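PDB 6OM4: MccB protein from Escherichia coli, which builds the peptide-nucleotide antibiotic microcin C7 by joining an adenylate to its N-formylated precursor peptide through a phosphoramidate link, probably using ATP. Local coordinates for residues C123-H129 and R157-F161; V130-L134 and C302-I307; Y239-A244 and P288-V294; L319-I323 and S334-R339. One frame throughout, in Å; residues are numbered along the deposited sequence.

Interaction 1. Residues C123-H129 and R157-F161. With ND7 (5'-O-[(S)-amino(hydroxy)phosphoryl]adenosine), chain M; POP (pyrophosphate 2-), chain G.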
# COMPACT_ATOMS: atom_id res chain seq x y z
N CYS A 123 -9.96 -9.76 -9.43
CA CYS A 123 -9.89 -10.66 -8.27
C CYS A 123 -8.97 -11.86 -8.54
O CYS A 123 -9.21 -12.96 -8.06
CB CYS A 123 -11.28 -11.15 -7.91
SG CYS A 123 -12.32 -9.86 -7.16
N GLY A 124 -7.87 -11.61 -9.23
CA GLY A 124 -6.85 -12.60 -9.47
C GLY A 124 -5.70 -12.47 -8.49
O GLY A 124 -5.92 -12.25 -7.27
N GLY A 125 -4.46 -12.57 -8.99
CA GLY A 125 -3.30 -12.62 -8.09
C GLY A 125 -3.18 -11.37 -7.22
O GLY A 125 -3.01 -11.38 -5.98
N ILE A 126 -3.17 -10.23 -7.90
CA ILE A 126 -3.05 -8.98 -7.17
C ILE A 126 -4.28 -8.77 -6.28
O ILE A 126 -4.16 -8.42 -5.08
CB ILE A 126 -2.81 -7.80 -8.12
CG1 ILE A 126 -1.48 -7.95 -8.86
CG2 ILE A 126 -2.97 -6.47 -7.41
CD1 ILE A 126 -0.24 -7.96 -8.02
N GLY A 127 -5.46 -8.97 -6.83
CA GLY A 127 -6.69 -8.72 -6.11
C GLY A 127 -6.83 -9.56 -4.84
O GLY A 127 -7.31 -9.09 -3.80
N ASN A 128 -6.44 -10.83 -4.91
CA ASN A 128 -6.46 -11.70 -3.78
C ASN A 128 -5.64 -11.11 -2.62
O ASN A 128 -6.08 -11.04 -1.50
CB ASN A 128 -5.88 -13.08 -4.08
CG ASN A 128 -6.91 -14.13 -4.46
OD1 ASN A 128 -7.04 -15.14 -3.77
ND2 ASN A 128 -7.58 -13.94 -5.58
N HIS A 129 -4.41 -10.72 -2.92
CA HIS A 129 -3.49 -10.34 -1.88
C HIS A 129 -3.84 -8.97 -1.32
O HIS A 129 -3.77 -8.78 -0.11
CB HIS A 129 -2.05 -10.37 -2.39
CG HIS A 129 -1.42 -11.71 -2.15
ND1 HIS A 129 -1.54 -12.77 -3.02
CD2 HIS A 129 -0.74 -12.16 -1.11
CE1 HIS A 129 -0.91 -13.82 -2.51
NE2 HIS A 129 -0.42 -13.47 -1.33
N ARG A 157 -0.64 -18.24 -6.97
CA ARG A 157 -0.62 -16.82 -6.52
C ARG A 157 -1.89 -16.41 -5.74
O ARG A 157 -1.83 -15.47 -4.90
CB ARG A 157 -0.53 -15.88 -7.74
CG ARG A 157 0.65 -16.14 -8.68
CD ARG A 157 0.47 -15.71 -10.14
NE ARG A 157 -0.93 -15.53 -10.55
CZ ARG A 157 -1.62 -16.27 -11.42
NH1 ARG A 157 -1.57 -17.61 -11.44
NH2 ARG A 157 -2.36 -15.58 -12.27
N GLN A 158 -3.03 -17.06 -6.03
CA GLN A 158 -4.35 -16.56 -5.65
C GLN A 158 -4.72 -17.23 -4.33
O GLN A 158 -5.42 -18.22 -4.30
CB GLN A 158 -5.36 -16.73 -6.79
CG GLN A 158 -4.91 -15.95 -8.02
CD GLN A 158 -5.75 -15.91 -9.27
OE1 GLN A 158 -6.95 -16.14 -9.25
NE2 GLN A 158 -5.09 -15.67 -10.39
N VAL A 159 -4.15 -16.65 -3.26
CA VAL A 159 -3.92 -17.29 -2.00
C VAL A 159 -5.22 -17.63 -1.28
O VAL A 159 -5.21 -18.46 -0.43
CB VAL A 159 -2.99 -16.41 -1.14
CG1 VAL A 159 -3.61 -15.08 -0.75
CG2 VAL A 159 -2.51 -17.18 0.07
N LEU A 160 -6.32 -16.95 -1.60
CA LEU A 160 -7.56 -17.25 -0.92
C LEU A 160 -8.30 -18.46 -1.49
O LEU A 160 -9.26 -18.96 -0.81
CB LEU A 160 -8.46 -16.03 -0.96
CG LEU A 160 -7.87 -14.77 -0.35
CD1 LEU A 160 -8.85 -13.64 -0.55
CD2 LEU A 160 -7.54 -14.97 1.12
N PHE A 161 -7.76 -19.08 -2.56
CA PHE A 161 -8.42 -20.17 -3.26
C PHE A 161 -7.77 -21.50 -2.88
O PHE A 161 -6.57 -21.61 -2.74
CB PHE A 161 -8.39 -19.99 -4.78
CG PHE A 161 -9.00 -18.71 -5.31
CD1 PHE A 161 -9.99 -18.06 -4.62
CD2 PHE A 161 -8.58 -18.18 -6.53
CE1 PHE A 161 -10.55 -16.88 -5.11
CE2 PHE A 161 -9.11 -16.98 -7.00
CZ PHE A 161 -10.10 -16.35 -6.30
O1A ND7 M . -4.51 -12.63 -14.28
PA ND7 M . -4.36 -12.04 -12.91
O2A ND7 M . -3.79 -12.93 -11.81
N3A ND7 M . -3.32 -10.71 -13.14
O5' ND7 M . -5.71 -11.46 -12.32
C5' ND7 M . -6.44 -10.55 -13.19
C4' ND7 M . -7.91 -10.62 -12.71
C3' ND7 M . -8.53 -11.98 -13.19
O3' ND7 M . -9.17 -12.66 -12.18
C2' ND7 M . -9.39 -11.50 -14.43
O2' ND7 M . -10.63 -12.31 -14.54
C1' ND7 M . -9.74 -10.24 -14.15
O4' ND7 M . -8.53 -9.63 -13.27
N9 ND7 M . -9.89 -9.33 -15.25
C4 ND7 M . -10.95 -8.52 -15.48
C5 ND7 M . -10.69 -7.81 -16.60
N7 ND7 M . -9.47 -8.17 -17.05
C8 ND7 M . -8.99 -9.08 -16.22
N3 ND7 M . -12.11 -8.36 -14.81
C2 ND7 M . -12.98 -7.49 -15.24
N1 ND7 M . -12.76 -6.79 -16.36
C6 ND7 M . -11.64 -6.92 -17.04
N6 ND7 M . -11.43 -6.14 -18.25
P1 POP G . -3.99 -16.35 -15.50
O1 POP G . -2.73 -16.94 -14.88
O2 POP G . -3.78 -14.97 -16.11
O3 POP G . -4.78 -17.28 -16.41
O POP G . -4.88 -16.15 -14.18
P2 POP G . -6.31 -15.36 -14.10
O4 POP G . -6.30 -14.63 -12.78
O5 POP G . -6.43 -14.45 -15.28
O6 POP G . -7.35 -16.38 -14.02
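Arg157 passes the start of helix 125-136, CB 4.3 Å from Gly125 CA, and sends its guanidinium on to the ligands, NH2 hydrogen-bonding to O2A of ND7 at 3.0 Å and to O1 and O of POP at 3.0 and 3.2 Å. Its backbone O lies 3.0 Å from CE1 of His129, near the plane of that ring. Gln158, the centre of an inverse gamma turn, packs CD 3.5 Å from Gly124 CA and donates from NE2 to POP O4 at 2.9 Å, while its OE1 accepts from Lys170. The strand-turn-helix opposite carries the glycine-rich nucleotide loop of a Rossmann-type fold, as in the ThiF/E1 family: Gly124 is the N-cap, Gly125 N donates to ND7 O2A at 2.9 Å, and a CB on Gly124 would sit 1.9 Å from ND7 O5'. Val159 is the second residue of a type I turn from Gln158 to Phe161 and sets CG1 over one face of the His129 ring, 3.7 Å from its centroid, a CH-pi contact. Leu160 N donates to Asn128 OD1 at 2.9 Å; Asn128 ND2 in turn donates to Gly124 O at 2.9 Å, so one side chain ties the turn to the glycine loop. Phe161 closes the turn, its N bonded to Gln158 O at 3.0 Å, and turns a ring face to Asn128 OD1, its CZ 3.6 Å from Asn128 ND2.

Interaction 2. Residues V130-L134 and C302-I307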
# COMPACT_ATOMS: atom_id res chain seq x y z
N VAL A 130 -4.26 -8.04 -2.17
CA VAL A 130 -4.65 -6.71 -1.69
C VAL A 130 -5.91 -6.83 -0.82
O VAL A 130 -5.96 -6.24 0.27
CB VAL A 130 -4.90 -5.73 -2.87
CG1 VAL A 130 -5.52 -4.40 -2.42
CG2 VAL A 130 -3.63 -5.49 -3.63
N SER A 131 -6.93 -7.52 -1.32
CA SER A 131 -8.21 -7.60 -0.59
C SER A 131 -8.02 -8.13 0.84
O SER A 131 -8.65 -7.62 1.77
CB SER A 131 -9.27 -8.37 -1.36
OG SER A 131 -9.00 -9.77 -1.37
N VAL A 132 -7.20 -9.18 1.04
CA VAL A 132 -7.12 -9.77 2.35
C VAL A 132 -6.34 -8.83 3.28
O VAL A 132 -6.65 -8.74 4.46
CB VAL A 132 -6.54 -11.19 2.31
CG1 VAL A 132 -5.04 -11.24 1.96
CG2 VAL A 132 -6.83 -11.87 3.63
N ILE A 133 -5.33 -8.13 2.77
CA ILE A 133 -4.66 -7.16 3.63
C ILE A 133 -5.66 -6.09 4.07
O ILE A 133 -5.70 -5.69 5.26
CB ILE A 133 -3.46 -6.50 2.91
CG1 ILE A 133 -2.36 -7.53 2.68
CG2 ILE A 133 -2.97 -5.31 3.70
CD1 ILE A 133 -1.38 -7.18 1.61
N LEU A 134 -6.45 -5.58 3.13
CA LEU A 134 -7.35 -4.48 3.46
C LEU A 134 -8.42 -4.98 4.44
O LEU A 134 -8.76 -4.28 5.40
CB LEU A 134 -7.96 -3.87 2.19
CG LEU A 134 -6.99 -3.24 1.18
CD1 LEU A 134 -7.77 -2.53 0.07
CD2 LEU A 134 -6.05 -2.23 1.86
N CYS A 302 1.06 -2.16 -2.96
CA CYS A 302 -0.19 -1.54 -3.38
C CYS A 302 -1.12 -1.36 -2.16
O CYS A 302 -1.68 -0.28 -1.91
CB CYS A 302 -0.84 -2.40 -4.47
SG CYS A 302 -2.46 -1.77 -4.99
N ALA A 303 -1.29 -2.43 -1.37
CA ALA A 303 -2.16 -2.38 -0.19
C ALA A 303 -1.63 -1.31 0.79
O ALA A 303 -2.41 -0.57 1.38
CB ALA A 303 -2.26 -3.71 0.48
N ALA A 304 -0.31 -1.23 0.96
CA ALA A 304 0.29 -0.24 1.89
C ALA A 304 -0.12 1.16 1.48
O ALA A 304 -0.46 2.00 2.34
CB ALA A 304 1.79 -0.33 1.87
N ASP A 305 -0.00 1.46 0.19
CA ASP A 305 -0.40 2.78 -0.31
C ASP A 305 -1.89 3.07 -0.13
O ASP A 305 -2.22 4.18 0.22
CB ASP A 305 0.10 2.98 -1.73
CG ASP A 305 1.57 3.43 -1.77
OD1 ASP A 305 2.25 3.50 -0.67
OD2 ASP A 305 2.02 3.73 -2.88
N VAL A 306 -2.78 2.08 -0.28
CA VAL A 306 -4.22 2.26 0.00
C VAL A 306 -4.45 2.63 1.48
O VAL A 306 -5.16 3.63 1.81
CB VAL A 306 -5.02 1.02 -0.38
CG1 VAL A 306 -6.45 1.09 0.13
CG2 VAL A 306 -4.97 0.79 -1.87
N ILE A 307 -3.82 1.88 2.39
CA ILE A 307 -3.95 2.12 3.84
C ILE A 307 -3.42 3.51 4.17
O ILE A 307 -4.05 4.26 4.92
CB ILE A 307 -3.29 0.98 4.65
CG1 ILE A 307 -4.10 -0.30 4.47
CG2 ILE A 307 -3.14 1.36 6.10
CD1 ILE A 307 -3.39 -1.54 4.93
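Two helices of the ThiF-family core, 125-136 and 292-311, pack side by side here; the axes of the short segments approach to 9.5 Å and cross at -40°, running in broadly the same direction. Val130 and Ala303 come closest in backbone, CA to CA 5.2 Å. Val130 is in the t rotamer, which places CG2 4.1 Å from SG of Cys302, itself t, and CG1 4.4 Å from CB of Ala303. One turn on, Ile133 (m, t) brings CG2 to 3.7 Å from CB of Ala303 and to 4.0 Å from CD1 of Ile307. Leu134 starts sideways from its CA, but its m, t rotamer carries CD2 inward, 4.0 Å from O of Ala303. The CA-to-CB bonds of Val306 and Ile307 point toward the neighbouring helix; the t rotamer of Val306 and m, t of Ile307 leave CG1 of each 3.8 Å from CD2 of Leu134. Val130, Cys302 and Val306 also rest on strands 208-211 and 234-240, which places the pair against one face of the central sheet. Every side-chain pairing is apolar, and the small CB of Ala303 lies among Val130, Ile133 and Leu134, so the helices are held by close-fitting van der Waals contact and burial of hydrocarbon, without directional polar bonds.

Interaction 3. Residues Y239-A244 and P288-V294; sequences YVNDIA and PATFAPV
Residues 239-244 form a tight beta hairpin: strand ends 239-240 and 243-244 flank a type II' turn from Val240 to Ile243, with Asn241 at phi/psi 49/-114° and Asp242 at -87/2°. Val240 and Ile243 bond to each other through N and O in both directions, each at 3.0 Å. Residues 288-294 run extended, with an inverse gamma turn centred on Ala289, until Phe291, the N-cap of helix 292-311. CA of Asn241 lies 4.9 Å from CA of Ala289, and CA of Ala244 5.1 Å from CA of Val294. The hairpin joins the last parallel strand of the Rossmann-type sheet to its antiparallel extension, and the loop before the helix borders the nucleotide site: Tyr239 touches ND7 and also bonds to the bound peptide through its backbone, while Pro288 packs on an apolar peptide side chain. Tyr239 has chi1 40° and chi2 81°. Its CE1 is 3.8 Å from CB of Pro288, which sits at the ring edge; its OH is 3.5 Å from CG2 of Thr290 (p), and its CB 3.5 Å from CG1 of Val294. Val294, its CA-to-CB bond toward the hairpin and in the t rotamer, packs against the turn and strand ends: CG2 lies 3.5 Å from O of Asp242, CG1 3.7 Å from O of Asn241, and CG1 4.0 Å from CB of Ala244, whose CB is also 3.5 Å from Val294 O.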
# COMPACT_ATOMS: atom_id res chain seq x y z
N TYR A 239 2.59 -6.62 -12.53
CA TYR A 239 3.94 -7.06 -12.86
C TYR A 239 4.09 -7.04 -14.38
O TYR A 239 3.13 -7.23 -15.12
CB TYR A 239 4.24 -8.45 -12.28
CG TYR A 239 3.06 -9.37 -12.41
CD1 TYR A 239 2.79 -10.04 -13.60
CD2 TYR A 239 2.15 -9.47 -11.39
CE1 TYR A 239 1.64 -10.82 -13.73
CE2 TYR A 239 1.05 -10.28 -11.48
CZ TYR A 239 0.76 -10.91 -12.68
OH TYR A 239 -0.38 -11.68 -12.71
N VAL A 240 5.33 -6.81 -14.81
CA VAL A 240 5.73 -7.06 -16.14
C VAL A 240 6.70 -8.24 -16.05
O VAL A 240 7.86 -8.07 -15.64
CB VAL A 240 6.39 -5.84 -16.82
CG1 VAL A 240 6.55 -6.14 -18.29
CG2 VAL A 240 5.56 -4.58 -16.63
N ASN A 241 6.17 -9.43 -16.32
CA ASN A 241 6.89 -10.68 -16.08
C ASN A 241 7.46 -10.66 -14.65
O ASN A 241 6.71 -10.62 -13.65
CB ASN A 241 7.90 -10.96 -17.21
CG ASN A 241 7.24 -11.35 -18.52
OD1 ASN A 241 7.83 -11.22 -19.61
ND2 ASN A 241 6.05 -11.87 -18.44
N ASP A 242 8.80 -10.64 -14.54
CA ASP A 242 9.53 -10.81 -13.27
C ASP A 242 9.74 -9.49 -12.50
O ASP A 242 10.38 -9.52 -11.45
CB ASP A 242 10.88 -11.47 -13.57
CG ASP A 242 11.60 -10.87 -14.76
OD1 ASP A 242 12.17 -9.82 -14.61
OD2 ASP A 242 11.53 -11.44 -15.87
N ILE A 243 9.23 -8.37 -13.00
CA ILE A 243 9.29 -7.08 -12.29
C ILE A 243 7.95 -6.79 -11.64
O ILE A 243 6.94 -6.64 -12.32
CB ILE A 243 9.68 -5.92 -13.22
CG1 ILE A 243 11.05 -6.13 -13.87
CG2 ILE A 243 9.62 -4.62 -12.45
CD1 ILE A 243 11.36 -5.06 -14.92
N ALA A 244 7.96 -6.62 -10.32
CA ALA A 244 6.77 -6.21 -9.56
C ALA A 244 6.56 -4.71 -9.79
O ALA A 244 7.53 -3.97 -9.74
CB ALA A 244 7.00 -6.50 -8.11
N PRO A 288 1.88 -13.69 -19.07
CA PRO A 288 2.98 -13.29 -18.22
C PRO A 288 3.68 -14.51 -17.62
O PRO A 288 3.01 -15.51 -17.30
CB PRO A 288 2.31 -12.55 -17.06
CG PRO A 288 1.04 -12.05 -17.64
CD PRO A 288 0.63 -12.98 -18.75
N ALA A 289 4.98 -14.41 -17.43
CA ALA A 289 5.64 -15.43 -16.63
C ALA A 289 5.38 -15.14 -15.12
O ALA A 289 6.19 -14.64 -14.42
CB ALA A 289 7.07 -15.46 -17.08
N THR A 290 4.17 -15.46 -14.64
CA THR A 290 3.79 -15.10 -13.23
C THR A 290 4.71 -15.89 -12.28
O THR A 290 5.17 -16.97 -12.61
CB THR A 290 2.30 -15.30 -12.92
OG1 THR A 290 1.93 -16.67 -13.06
CG2 THR A 290 1.39 -14.46 -13.78
N PHE A 291 5.05 -15.28 -11.15
CA PHE A 291 5.76 -15.94 -10.07
C PHE A 291 5.21 -15.40 -8.75
O PHE A 291 5.15 -14.19 -8.64
CB PHE A 291 7.20 -15.56 -10.35
CG PHE A 291 8.24 -16.13 -9.43
CD1 PHE A 291 8.19 -17.47 -9.09
CD2 PHE A 291 9.27 -15.34 -8.99
CE1 PHE A 291 9.19 -18.00 -8.29
CE2 PHE A 291 10.26 -15.87 -8.19
CZ PHE A 291 10.21 -17.20 -7.85
N ALA A 292 4.70 -16.23 -7.82
CA ALA A 292 4.01 -15.68 -6.64
C ALA A 292 4.83 -14.59 -5.95
O ALA A 292 4.25 -13.58 -5.53
CB ALA A 292 3.64 -16.77 -5.66
N PRO A 293 6.15 -14.75 -5.73
CA PRO A 293 6.90 -13.70 -5.03
C PRO A 293 6.77 -12.32 -5.69
O PRO A 293 6.65 -11.32 -4.98
CB PRO A 293 8.33 -14.21 -5.07
CG PRO A 293 8.19 -15.72 -5.04
CD PRO A 293 6.95 -15.99 -5.88
N VAL A 294 6.75 -12.27 -7.02
CA VAL A 294 6.60 -10.98 -7.77
C VAL A 294 5.20 -10.40 -7.54
O VAL A 294 5.00 -9.22 -7.17
CB VAL A 294 6.92 -11.19 -9.25
CG1 VAL A 294 6.55 -9.96 -10.05
CG2 VAL A 294 8.40 -11.55 -9.44

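Interaction 4. Residues L319-I323 and S334-R339; sequences LNKRI and SQNMGR
This beta hairpin, strands 321-326 and 332-336, ends the central sheet of the ThiF-type domain and lines the peptide site. The short strand axes approach to 4.5 Å at 157°, antiparallel. Arg322 and Gln335 form the hydrogen-bonded pair, CA to CA 5.1 Å, with Arg322 N to Gln335 O at 3.0 Å and Gln335 N to Arg322 O at 2.8 Å. Lys321-Asn336 and Ile323-Ser334 are non-hydrogen-bonded pairs, CA to CA 5.0 and 4.3 Å; these four side chains project to one face, Arg322 and Gln335 to the other. Met337 N donates to Asn320 O at 2.8 Å, Asn320 having phi/psi 67/22°. Arg322, chi1 to chi3 all t, gives NH1 to OE1 of Gln335 (m, t) at 2.9 Å; both side chains also bond to the peptide backbone. Met337 CE lies 3.8 Å from Arg322 CD. Asn336 (t) makes an Asx turn, Gly338 N to its OD1 at 2.8 Å. Asn320 OD1, which also accepts from Gly256 N, accepts a hydrogen bond from a water at 2.7 Å; that water accepts one from Arg339 N at 2.9 Å.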
# COMPACT_ATOMS: atom_id res chain seq x y z
N LEU A 319 2.52 8.05 -5.11
CA LEU A 319 2.08 9.35 -5.65
C LEU A 319 3.07 9.76 -6.76
O LEU A 319 4.29 9.87 -6.50
CB LEU A 319 2.11 10.40 -4.54
CG LEU A 319 0.87 10.71 -3.71
CD1 LEU A 319 -0.21 9.67 -3.72
CD2 LEU A 319 1.25 11.08 -2.30
N ASN A 320 2.56 10.03 -7.97
CA ASN A 320 3.38 10.60 -9.06
C ASN A 320 4.45 9.61 -9.54
O ASN A 320 5.44 10.04 -10.16
CB ASN A 320 4.06 11.91 -8.64
CG ASN A 320 3.06 12.98 -8.28
OD1 ASN A 320 2.23 13.32 -9.12
ND2 ASN A 320 3.12 13.48 -7.04
N LYS A 321 4.29 8.30 -9.29
CA LYS A 321 5.36 7.33 -9.57
C LYS A 321 4.77 5.97 -9.95
O LYS A 321 3.82 5.53 -9.37
CB LYS A 321 6.30 7.18 -8.36
CG LYS A 321 7.13 8.42 -8.05
CD LYS A 321 8.09 8.26 -6.92
CE LYS A 321 8.60 9.61 -6.47
NZ LYS A 321 9.82 9.45 -5.65
N ARG A 322 5.39 5.30 -10.92
CA ARG A 322 5.11 3.91 -11.20
C ARG A 322 6.40 3.17 -10.84
O ARG A 322 7.42 3.47 -11.49
CB ARG A 322 4.76 3.72 -12.67
CG ARG A 322 4.50 2.29 -13.12
CD ARG A 322 3.79 2.28 -14.46
NE ARG A 322 3.50 0.95 -14.99
CZ ARG A 322 4.28 0.27 -15.82
NH1 ARG A 322 5.38 0.83 -16.31
NH2 ARG A 322 3.93 -0.97 -16.19
N ILE A 323 6.36 2.35 -9.77
CA ILE A 323 7.55 1.83 -9.14
C ILE A 323 7.73 0.35 -9.51
O ILE A 323 6.80 -0.42 -9.38
CB ILE A 323 7.47 2.02 -7.61
CG1 ILE A 323 7.28 3.50 -7.24
CG2 ILE A 323 8.67 1.40 -6.90
CD1 ILE A 323 6.76 3.77 -5.86
N SER A 334 11.79 4.07 -10.05
CA SER A 334 10.52 4.81 -10.20
C SER A 334 10.49 5.46 -11.58
O SER A 334 11.47 6.10 -11.97
CB SER A 334 10.36 5.89 -9.13
OG SER A 334 10.54 5.34 -7.84
N GLN A 335 9.39 5.29 -12.30
CA GLN A 335 9.10 6.10 -13.47
C GLN A 335 8.32 7.33 -12.99
O GLN A 335 7.31 7.21 -12.30
CB GLN A 335 8.28 5.35 -14.51
CG GLN A 335 8.97 4.15 -15.13
CD GLN A 335 7.99 3.30 -15.92
OE1 GLN A 335 6.78 3.33 -15.71
NE2 GLN A 335 8.51 2.56 -16.89
N ASN A 336 8.76 8.50 -13.41
CA ASN A 336 8.14 9.74 -13.02
C ASN A 336 6.79 9.84 -13.73
O ASN A 336 6.73 9.83 -14.95
CB ASN A 336 9.11 10.86 -13.37
CG ASN A 336 8.63 12.24 -13.01
OD1 ASN A 336 7.47 12.43 -12.64
ND2 ASN A 336 9.51 13.22 -13.13
N MET A 337 5.70 9.93 -12.96
CA MET A 337 4.38 10.24 -13.49
C MET A 337 3.79 11.48 -12.79
O MET A 337 2.62 11.52 -12.40
CB MET A 337 3.44 9.04 -13.34
CG MET A 337 3.84 7.84 -14.20
SD MET A 337 2.55 6.61 -14.32
CE MET A 337 3.11 5.73 -15.77
N GLY A 338 4.63 12.51 -12.61
CA GLY A 338 4.17 13.81 -12.11
C GLY A 338 3.24 14.51 -13.11
O GLY A 338 3.20 14.19 -14.30
N ARG A 339 2.49 15.48 -12.60
CA ARG A 339 1.47 16.16 -13.39
C ARG A 339 2.13 16.93 -14.53
O ARG A 339 3.14 17.59 -14.30
CB ARG A 339 0.68 17.17 -12.55
CG ARG A 339 -0.49 16.57 -11.80
CD ARG A 339 -1.53 17.61 -11.44
NE ARG A 339 -2.39 17.95 -12.56
CZ ARG A 339 -3.51 18.64 -12.43
NH1 ARG A 339 -3.74 19.24 -11.28
NH2 ARG A 339 -4.39 18.73 -13.41
O HOH W 1 2.66 15.89 -9.73
O HOH W 2 7.64 11.47 -9.52

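In the fold
Interactions 1 and 2 are buried and share helix 125-136: its glycine-rich start is polar and ligand-facing, while the contact made by its later turns is apolar. Leu160 touches Ser131 and Val132, so the two contacts meet. Helix 292-311 likewise serves interaction 2 midway and interaction 3 at its beginning. Interactions 3 and 4 are only partly buried; both reach the central sheet, whose strands 243-250 and 321-326 are neighbours, and Val240 packs on Arg322 between them. Interaction 3 relies mainly on packing beside the nucleotide, where Thr290 meets Arg157 of interaction 1, whereas interaction 4 is made chiefly by backbone pairing, with the Arg322-Gln335 side-chain bond and waters added. Interactions 1 and 4 stand farthest apart, centres about 25 Å.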